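Local coordinates for putative branched-chain amino acid ABC transporter (Rhodospirillum rubrum ATCC 11170, PDB 3HUT), which probably serves as the periplasmic binding protein of an ABC transporter, capturing branched-chain or related amino acids for uptake, at residues P123-P128 with E330-L335. Numbering follows the deposited sequence.
Sequences PAFEGP and ETTKIL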
ATOM      1  N   PRO A 123      -0.140   2.794   7.094  1.00 12.21           N
ATOM      2  CA  PRO A 123      -1.309   2.022   7.528  1.00 12.07           C
ATOM      3  C   PRO A 123      -2.464   2.895   8.010  1.00 12.52           C
ATOM      4  O   PRO A 123      -3.631   2.572   7.798  1.00 13.32           O
ATOM      5  CB  PRO A 123      -0.751   1.154   8.652  1.00 11.52           C
ATOM      6  CG  PRO A 123       0.679   0.960   8.250  1.00 13.88           C
ATOM      7  CD  PRO A 123       1.073   2.345   7.799  1.00 11.96           C
ATOM      8  N   ALA A 124      -2.129   4.007   8.652  1.00 10.18           N
ATOM      9  CA  ALA A 124      -3.136   4.912   9.192  1.00 12.24           C
ATOM     10  C   ALA A 124      -3.953   5.661   8.139  1.00 11.93           C
ATOM     11  O   ALA A 124      -5.080   6.082   8.417  1.00 11.08           O
ATOM     12  CB  ALA A 124      -2.475   5.908  10.135  1.00 13.07           C
ATOM     13  N   PHE A 125      -3.389   5.821   6.943  1.00  9.44           N
ATOM     14  CA  PHE A 125      -4.055   6.543   5.857  1.00 10.06           C
ATOM     15  C   PHE A 125      -5.508   6.142   5.593  1.00  9.58           C
ATOM     16  O   PHE A 125      -6.342   6.996   5.291  1.00  9.75           O
ATOM     17  CB  PHE A 125      -3.272   6.393   4.546  1.00 10.26           C
ATOM     18  CG  PHE A 125      -3.897   7.126   3.385  1.00  8.50           C
ATOM     19  CD1 PHE A 125      -3.779   8.507   3.274  1.00  8.53           C
ATOM     20  CD2 PHE A 125      -4.657   6.441   2.441  1.00  8.94           C
ATOM     21  CE1 PHE A 125      -4.411   9.196   2.242  1.00 10.02           C
ATOM     22  CE2 PHE A 125      -5.293   7.120   1.406  1.00  8.81           C
ATOM     23  CZ  PHE A 125      -5.172   8.502   1.307  1.00 10.15           C
ATOM     24  N   GLU A 126      -5.818   4.855   5.691  1.00  7.74           N
ATOM     25  CA  GLU A 126      -7.187   4.415   5.427  1.00  8.37           C
ATOM     26  C   GLU A 126      -8.179   4.850   6.502  1.00  8.57           C
ATOM     27  O   GLU A 126      -9.379   4.907   6.246  1.00  8.11           O
ATOM     28  CB  GLU A 126      -7.253   2.891   5.264  1.00  6.72           C
ATOM     29  CG  GLU A 126      -6.859   2.108   6.499  1.00  8.66           C
ATOM     30  CD  GLU A 126      -7.087   0.616   6.334  1.00 11.39           C
ATOM     31  OE1 GLU A 126      -7.469   0.190   5.223  1.00  9.80           O
ATOM     32  OE2 GLU A 126      -6.878  -0.129   7.313  1.00 10.20           O
ATOM     33  N   GLY A 127      -7.678   5.161   7.695  1.00  9.61           N
ATOM     34  CA  GLY A 127      -8.558   5.580   8.775  1.00 10.92           C
ATOM     35  C   GLY A 127      -9.453   6.751   8.409  1.00 11.81           C
ATOM     36  O   GLY A 127     -10.675   6.615   8.380  1.00 11.64           O
ATOM     37  N   PRO A 128      -8.874   7.931   8.142  1.00 11.80           N
ATOM     38  CA  PRO A 128      -9.661   9.110   7.777  1.00 11.24           C
ATOM     39  C   PRO A 128     -10.474   8.873   6.502  1.00  9.98           C
ATOM     40  O   PRO A 128     -11.592   9.364   6.368  1.00 11.15           O
ATOM     41  CB  PRO A 128      -8.598  10.188   7.591  1.00 12.17           C
ATOM     42  CG  PRO A 128      -7.531   9.777   8.567  1.00 11.37           C
ATOM     43  CD  PRO A 128      -7.458   8.286   8.351  1.00 11.63           C
ATOM     44  N   GLU A 330       4.739  12.754   1.970  1.00  8.46           N
ATOM     45  CA  GLU A 330       3.909  11.608   2.344  1.00  9.64           C
ATOM     46  C   GLU A 330       2.983  11.236   1.187  1.00 10.74           C
ATOM     47  O   GLU A 330       2.471  12.106   0.478  1.00  9.35           O
ATOM     48  CB  GLU A 330       3.087  11.924   3.598  1.00 10.81           C
ATOM     49  CG  GLU A 330       2.369  10.713   4.165  1.00 12.68           C
ATOM     50  CD  GLU A 330       3.319   9.566   4.461  1.00 15.62           C
ATOM     51  OE1 GLU A 330       4.094   9.663   5.437  1.00 14.70           O
ATOM     52  OE2 GLU A 330       3.293   8.570   3.707  1.00 16.65           O
ATOM     53  N   THR A 331       2.761   9.938   1.007  1.00  9.92           N
ATOM     54  CA  THR A 331       1.927   9.441  -0.079  1.00  8.20           C
ATOM     55  C   THR A 331       0.442   9.340   0.251  1.00  8.44           C
ATOM     56  O   THR A 331       0.065   8.819   1.295  1.00  7.88           O
ATOM     57  CB  THR A 331       2.412   8.042  -0.534  1.00  8.98           C
ATOM     58  OG1 THR A 331       3.811   8.096  -0.824  1.00  8.88           O
ATOM     59  CG2 THR A 331       1.669   7.590  -1.787  1.00  8.71           C
ATOM     60  N   THR A 332      -0.393   9.859  -0.643  1.00  8.80           N
ATOM     61  CA  THR A 332      -1.840   9.776  -0.489  1.00  9.63           C
ATOM     62  C   THR A 332      -2.350   9.205  -1.807  1.00 10.05           C
ATOM     63  O   THR A 332      -1.720   9.384  -2.852  1.00 10.70           O
ATOM     64  CB  THR A 332      -2.499  11.153  -0.220  1.00 10.52           C
ATOM     65  OG1 THR A 332      -2.173  12.064  -1.274  1.00 10.17           O
ATOM     66  CG2 THR A 332      -2.028  11.719   1.123  1.00 11.47           C
ATOM     67  N   LYS A 333      -3.476   8.506  -1.760  1.00 10.05           N
ATOM     68  CA  LYS A 333      -4.027   7.895  -2.959  1.00  9.16           C
ATOM     69  C   LYS A 333      -5.542   7.935  -2.997  1.00  8.13           C
ATOM     70  O   LYS A 333      -6.190   8.034  -1.962  1.00  6.25           O
ATOM     71  CB  LYS A 333      -3.602   6.428  -3.036  1.00 10.62           C
ATOM     72  CG  LYS A 333      -2.115   6.179  -3.104  1.00 10.07           C
ATOM     73  CD  LYS A 333      -1.854   4.686  -3.222  1.00 14.72           C
ATOM     74  CE  LYS A 333      -0.433   4.411  -3.685  1.00 13.50           C
ATOM     75  NZ  LYS A 333      -0.199   2.962  -3.817  1.00 21.40           N
ATOM     76  N   ILE A 334      -6.099   7.859  -4.200  1.00  7.33           N
ATOM     77  CA  ILE A 334      -7.544   7.815  -4.350  1.00 10.36           C
ATOM     78  C   ILE A 334      -7.880   6.328  -4.325  1.00  8.73           C
ATOM     79  O   ILE A 334      -7.673   5.622  -5.310  1.00 10.31           O
ATOM     80  CB  ILE A 334      -8.006   8.417  -5.690  1.00 10.56           C
ATOM     81  CG1 ILE A 334      -7.710   9.918  -5.713  1.00 13.47           C
ATOM     82  CG2 ILE A 334      -9.505   8.184  -5.877  1.00 12.95           C
ATOM     83  CD1 ILE A 334      -8.163  10.607  -6.987  1.00 17.41           C
ATOM     84  N   LEU A 335      -8.380   5.853  -3.190  1.00  8.54           N
ATOM     85  CA  LEU A 335      -8.716   4.441  -3.032  1.00  7.14           C
ATOM     86  C   LEU A 335      -9.990   4.061  -3.778  1.00  8.11           C
ATOM     87  O   LEU A 335     -10.779   4.924  -4.156  1.00  7.36           O
ATOM     88  CB  LEU A 335      -8.852   4.111  -1.543  1.00  7.53           C
ATOM     89  CG  LEU A 335      -7.620   4.492  -0.710  1.00  9.83           C
ATOM     90  CD1 LEU A 335      -7.841   4.124   0.749  1.00 11.02           C
ATOM     91  CD2 LEU A 335      -6.381   3.787  -1.262  1.00  7.49           C
TER
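Phe125 meets segment 330-335 with the far end of its ring, which touches Thr332, the backbone of Lys333 and Leu335 in turn. Its CG stands anti to the backbone N (chi1 -179°), a torsion that carries the ring out from the turn leading into helix 126-136 and across to the other segment. Thr332 takes one corner: its methyl CG2 lies 3.6 Å from Phe125 CE1, at an oblique approach, and the two side chains cross at roughly a right angle. At the next position the ring tip rests on the backbone of Lys333, whose O comes to the ring edge, near the ring plane, 3.5 Å from Phe125 CZ; Lys333 N is equally close to that atom. Leu335 closes the far corner, where its methyl CD1 packs 4.0 Å from Phe125 CE2, again at the edge. The flanking polar groups turn to other partners: Glu126 reaches Ser226 and Ser227 with its carboxylate, the NZ of Lys333 bonds Thr319 OG1, and Thr331 OG1 bonds the backbone O of Arg118. The periplasmic binding protein fold joins its two lobes by segments of chain that cross between them. Here the crossover at 123-128 meets the start of the broken strand 331-341, which pairs there with 322-324, a setting consistent with the hinge region. Apolar contacts and contacts of the ring with backbone atoms account for this junction; the carbonyl of Lys333 facing the ring's weakly positive C-H rim is probably a mildly favourable electrostatic addition to an essentially van der Waals fit.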